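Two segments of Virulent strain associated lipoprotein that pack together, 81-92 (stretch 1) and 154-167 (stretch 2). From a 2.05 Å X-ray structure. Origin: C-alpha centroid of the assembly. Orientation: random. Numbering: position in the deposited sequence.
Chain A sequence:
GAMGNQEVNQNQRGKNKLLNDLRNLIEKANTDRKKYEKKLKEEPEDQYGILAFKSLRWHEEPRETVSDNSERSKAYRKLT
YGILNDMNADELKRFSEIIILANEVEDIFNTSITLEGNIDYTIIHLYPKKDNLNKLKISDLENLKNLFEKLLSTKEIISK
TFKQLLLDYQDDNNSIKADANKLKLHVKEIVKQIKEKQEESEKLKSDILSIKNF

Stretch 1 81-92: YGILNDMNADEL
Stretch 2 154-167: TKEIISKTFKQLLL

Stretch 2 is one uninterrupted helix from Thr154 to Leu167, with phi/psi near -62/-43 and i to i-4 backbone hydrogen bonds from Ile158 N onward. Stretch 1 is broken: helical residues Tyr81 to Ile83, continuing a helix from earlier in the chain, with Leu84 the first to leave helical phi/psi; a type I turn from Leu84 to Met87 closed by Met87 N to Leu84 O at 3.0 Å; and a new helix from Ala89. Both run in the same sense, as the CA register demonstrates: Ile83 CA lies 6.2 Å from Ser159 CA, Met87 CA 7.7 Å from Lys163 CA, and Glu91 CA 7.5 Å from Leu166 CA. Together they bury 612 Å².

The first contact along stretch 2 is Lys155. Its CA-to-CB bond points sideways, but an all-t chain (chi1 156°, chi4 167°) carries the ammonium to the Gly82 carbonyl, where Lys155 NZ donates to Gly82 O at 3.0 Å. That carbonyl otherwise receives only a weak bond within its stretch, from Asn85 N at 3.2 Å. The methylenes are used too, with Lys155 CG 4.0 Å from Ile83 CD1.

Ile158 points toward stretch 1, although its end leads away; Ile158 CG2 meets Ile83 CD1 at 4.0 Å. Ile83 (chi1 t, chi2 p) loses 87 Å² to stretch 2 as a whole, its contacts running from Lys155 to Phe162; a branched aliphatic chain suits this buried, apolar site.

Ser159 sits at the closest point of the register, and its small side chain fits the narrow gap: Ser159 CB is 3.9 Å from Ile83 O. With chi1 at 164°, Ser159 OG lies 2.7 Å from water 1. This water donates to Ile83 O at 2.7 Å and accepts from Asp86 N at 3.0 Å, so it links Ser159 to the backbone of Ile83, in the first helix, and of Asp86, in the turn.

Phe162 (chi1 -70°, chi2 -18°) points toward stretch 1 and is buried. Leu84 CD2 approaches Phe162 CD2 at 3.5 Å and Ile83 CG1 approaches Phe162 CE2 at 4.4 Å, both obliquely to the ring. Leu84 has its CA-to-CB bond directed away, yet its m,t rotamer brings the end back. Met87, extended as m,t,t, places Met87 CE 3.8 Å from Phe162 CB.

Lys163 folds through three m torsions before a final t (chi4 -156°), bending its ammonium over the turn. Lys163 NZ donates to Asp86 O at 2.9 Å and to Glu91 OE2 at 3.1 Å, the latter also a salt bridge; a second, long salt bridge joins Lys163 NZ to Asp86 OD2 at 3.9 Å. The other carboxylate oxygen of Glu91 (m,t, chi3 -57°) is engaged within stretch 1: Asn88 N donates to Glu91 OE1 at 2.8 Å. Asn88 (chi1 65°) in turn caps the second helix, its OD1 accepting from Glu91 N at 3.0 Å and weakly from Asp90 N at 2.7 Å.

Leu166 (m,t) points toward stretch 1 and completes the apolar layer: Leu166 CD1 is 3.8 Å from Met87 CE and 3.8 Å from Glu91 CB.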

# COMPACT_ATOMS: atom_id res chain seq x y z
N TYR A 81 -3.80 -0.58 -6.24
CA TYR A 81 -5.23 -0.64 -5.90
C TYR A 81 -5.40 -0.91 -4.38
O TYR A 81 -6.33 -0.41 -3.74
CB TYR A 81 -5.91 -1.73 -6.75
CG TYR A 81 -5.72 -1.51 -8.24
CD1 TYR A 81 -5.68 -0.22 -8.76
CD2 TYR A 81 -5.66 -2.57 -9.13
CE1 TYR A 81 -5.52 -0.01 -10.10
CE2 TYR A 81 -5.51 -2.37 -10.50
CZ TYR A 81 -5.43 -1.08 -10.96
OH TYR A 81 -5.29 -0.76 -12.30
N GLY A 82 -4.47 -1.67 -3.82
CA GLY A 82 -4.48 -1.93 -2.39
C GLY A 82 -4.21 -0.70 -1.51
O GLY A 82 -4.96 -0.44 -0.58
N ILE A 83 -3.15 0.04 -1.81
CA ILE A 83 -2.74 1.17 -1.01
C ILE A 83 -3.68 2.35 -1.26
O ILE A 83 -3.96 3.15 -0.35
CB ILE A 83 -1.25 1.57 -1.25
CG1 ILE A 83 -0.77 2.57 -0.17
CG2 ILE A 83 -1.00 2.21 -2.60
CD1 ILE A 83 -0.65 1.98 1.21
N LEU A 84 -4.28 2.39 -2.45
CA LEU A 84 -5.29 3.44 -2.73
C LEU A 84 -6.71 2.92 -2.52
O LEU A 84 -7.66 3.36 -3.16
CB LEU A 84 -5.11 3.95 -4.15
CG LEU A 84 -3.72 4.55 -4.51
CD1 LEU A 84 -3.77 5.09 -5.94
CD2 LEU A 84 -3.37 5.67 -3.51
N ASN A 85 -6.87 1.95 -1.65
CA ASN A 85 -8.14 1.21 -1.65
C ASN A 85 -9.34 1.98 -1.11
O ASN A 85 -10.50 1.61 -1.34
CB ASN A 85 -7.96 -0.13 -0.99
CG ASN A 85 -7.91 -0.06 0.52
OD1 ASN A 85 -7.30 0.84 1.12
ND2 ASN A 85 -8.55 -1.04 1.15
N ASP A 86 -9.11 3.10 -0.45
CA ASP A 86 -10.26 3.85 -0.03
C ASP A 86 -10.66 4.89 -1.09
O ASP A 86 -11.43 5.78 -0.75
CB ASP A 86 -9.96 4.48 1.34
CG ASP A 86 -11.22 4.95 2.10
OD1 ASP A 86 -12.38 4.55 1.76
OD2 ASP A 86 -11.01 5.77 3.04
N MET A 87 -10.14 4.81 -2.33
CA MET A 87 -10.52 5.77 -3.42
C MET A 87 -11.44 5.18 -4.48
O MET A 87 -11.28 4.03 -4.84
CB MET A 87 -9.29 6.26 -4.14
CG MET A 87 -8.37 7.05 -3.26
SD MET A 87 -6.97 7.71 -4.18
CE MET A 87 -5.96 8.42 -2.88
N ASN A 88 -12.37 5.96 -5.02
CA ASN A 88 -13.09 5.49 -6.22
C ASN A 88 -12.35 5.87 -7.49
O ASN A 88 -11.31 6.58 -7.40
CB ASN A 88 -14.51 6.02 -6.28
CG ASN A 88 -14.54 7.51 -6.43
OD1 ASN A 88 -13.97 8.07 -7.36
ND2 ASN A 88 -15.14 8.16 -5.47
N ALA A 89 -12.87 5.42 -8.65
CA ALA A 89 -12.27 5.66 -9.97
C ALA A 89 -11.94 7.14 -10.19
O ALA A 89 -10.86 7.44 -10.69
CB ALA A 89 -13.15 5.10 -11.10
N ASP A 90 -12.82 8.05 -9.76
CA ASP A 90 -12.62 9.49 -9.85
C ASP A 90 -11.47 10.02 -8.95
O ASP A 90 -10.71 10.89 -9.36
CB ASP A 90 -13.90 10.20 -9.47
CG ASP A 90 -13.73 11.69 -9.30
OD1 ASP A 90 -13.66 12.39 -10.33
OD2 ASP A 90 -13.66 12.15 -8.12
N GLU A 91 -11.41 9.53 -7.71
CA GLU A 91 -10.34 9.88 -6.81
C GLU A 91 -9.03 9.29 -7.27
O GLU A 91 -7.99 9.96 -7.18
CB GLU A 91 -10.65 9.38 -5.41
CG GLU A 91 -11.75 10.17 -4.72
CD GLU A 91 -12.13 9.48 -3.44
OE1 GLU A 91 -12.52 8.28 -3.54
OE2 GLU A 91 -11.95 10.09 -2.37
N LEU A 92 -9.06 8.04 -7.77
CA LEU A 92 -7.87 7.42 -8.37
C LEU A 92 -7.28 8.27 -9.49
O LEU A 92 -6.06 8.49 -9.55
CB LEU A 92 -8.20 6.00 -8.91
CG LEU A 92 -8.50 4.93 -7.87
CD1 LEU A 92 -8.93 3.61 -8.49
CD2 LEU A 92 -7.31 4.69 -6.98
N THR A 154 0.56 1.08 9.42
CA THR A 154 1.45 1.86 8.50
C THR A 154 0.69 2.14 7.24
O THR A 154 0.70 3.25 6.72
CB THR A 154 2.82 1.20 8.22
OG1 THR A 154 2.69 -0.05 7.48
CG2 THR A 154 3.56 0.97 9.60
N LYS A 155 0.01 1.12 6.75
CA LYS A 155 -0.74 1.27 5.52
C LYS A 155 -1.85 2.25 5.69
O LYS A 155 -2.09 3.08 4.80
CB LYS A 155 -1.27 -0.10 5.08
CG LYS A 155 -2.49 -0.00 4.19
CD LYS A 155 -2.91 -1.34 3.61
CE LYS A 155 -4.03 -1.04 2.59
NZ LYS A 155 -4.30 -2.20 1.78
N GLU A 156 -2.57 2.14 6.80
CA GLU A 156 -3.70 3.03 7.12
C GLU A 156 -3.29 4.54 7.24
O GLU A 156 -4.01 5.42 6.79
CB GLU A 156 -4.36 2.58 8.41
CG GLU A 156 -5.34 3.58 8.96
CD GLU A 156 -6.32 2.96 9.90
OE1 GLU A 156 -5.87 2.14 10.76
OE2 GLU A 156 -7.53 3.30 9.78
N ILE A 157 -2.11 4.80 7.80
CA ILE A 157 -1.53 6.14 7.85
C ILE A 157 -1.27 6.73 6.44
O ILE A 157 -1.68 7.87 6.15
CB ILE A 157 -0.21 6.15 8.65
CG1 ILE A 157 -0.46 5.74 10.09
CG2 ILE A 157 0.46 7.53 8.65
CD1 ILE A 157 -1.69 6.36 10.71
N ILE A 158 -0.66 5.93 5.57
CA ILE A 158 -0.44 6.34 4.19
C ILE A 158 -1.73 6.57 3.42
O ILE A 158 -1.87 7.58 2.75
CB ILE A 158 0.55 5.41 3.47
CG1 ILE A 158 1.93 5.64 4.05
CG2 ILE A 158 0.61 5.66 1.94
CD1 ILE A 158 2.17 7.05 4.59
N SER A 159 -2.67 5.63 3.54
CA SER A 159 -3.97 5.77 2.93
C SER A 159 -4.62 7.06 3.37
O SER A 159 -5.19 7.79 2.52
CB SER A 159 -4.92 4.53 3.21
OG SER A 159 -6.23 4.92 2.91
N LYS A 160 -4.60 7.37 4.67
CA LYS A 160 -5.17 8.65 5.10
C LYS A 160 -4.41 9.86 4.57
O LYS A 160 -4.99 10.93 4.31
CB LYS A 160 -5.30 8.74 6.61
CG LYS A 160 -6.28 7.71 7.18
CD LYS A 160 -6.60 8.04 8.63
CE LYS A 160 -7.46 6.96 9.26
NZ LYS A 160 -7.08 6.81 10.69
N THR A 161 -3.10 9.73 4.49
CA THR A 161 -2.29 10.84 3.96
C THR A 161 -2.71 11.15 2.52
O THR A 161 -2.86 12.29 2.18
CB THR A 161 -0.78 10.52 4.07
OG1 THR A 161 -0.49 10.28 5.46
CG2 THR A 161 0.13 11.68 3.56
N PHE A 162 -2.91 10.11 1.72
CA PHE A 162 -3.32 10.29 0.31
C PHE A 162 -4.75 10.84 0.18
O PHE A 162 -5.02 11.70 -0.69
CB PHE A 162 -3.19 9.01 -0.42
CG PHE A 162 -1.77 8.56 -0.65
CD1 PHE A 162 -0.68 9.43 -0.54
CD2 PHE A 162 -1.55 7.25 -1.01
CE1 PHE A 162 0.63 8.98 -0.82
CE2 PHE A 162 -0.28 6.78 -1.26
CZ PHE A 162 0.82 7.65 -1.16
N LYS A 163 -5.64 10.37 1.05
CA LYS A 163 -7.02 10.95 1.06
C LYS A 163 -7.04 12.42 1.43
O LYS A 163 -7.70 13.22 0.76
CB LYS A 163 -7.95 10.13 1.94
CG LYS A 163 -8.12 8.71 1.41
CD LYS A 163 -9.23 8.65 0.39
CE LYS A 163 -10.57 9.03 1.01
NZ LYS A 163 -11.67 8.45 0.23
N GLN A 164 -6.26 12.81 2.44
CA GLN A 164 -6.13 14.22 2.78
C GLN A 164 -5.51 15.06 1.65
O GLN A 164 -5.92 16.19 1.39
CB GLN A 164 -5.30 14.35 4.05
CG GLN A 164 -5.16 15.76 4.57
CD GLN A 164 -6.49 16.26 5.16
OE1 GLN A 164 -7.12 15.55 5.94
NE2 GLN A 164 -6.92 17.44 4.77
N LEU A 165 -4.50 14.54 0.98
CA LEU A 165 -3.96 15.25 -0.16
C LEU A 165 -5.07 15.62 -1.10
O LEU A 165 -5.11 16.76 -1.63
CB LEU A 165 -2.90 14.42 -0.90
CG LEU A 165 -2.34 15.07 -2.18
CD1 LEU A 165 -1.69 16.41 -1.93
CD2 LEU A 165 -1.39 14.09 -2.92
N LEU A 166 -5.92 14.66 -1.42
CA LEU A 166 -7.02 14.97 -2.37
C LEU A 166 -7.92 16.11 -1.85
O LEU A 166 -8.32 16.98 -2.61
CB LEU A 166 -7.92 13.76 -2.63
CG LEU A 166 -7.23 12.61 -3.34
CD1 LEU A 166 -8.24 11.48 -3.38
CD2 LEU A 166 -6.84 13.06 -4.73
N LEU A 167 -8.14 16.16 -0.56
CA LEU A 167 -8.99 17.25 0.01
C LEU A 167 -8.25 18.58 0.01
O LEU A 167 -8.83 19.61 -0.36
CB LEU A 167 -9.42 16.91 1.44
CG LEU A 167 -10.20 15.59 1.64
CD1 LEU A 167 -10.74 15.47 3.06
CD2 LEU A 167 -11.34 15.42 0.66
O HOH W 1 -6.40 4.09 0.30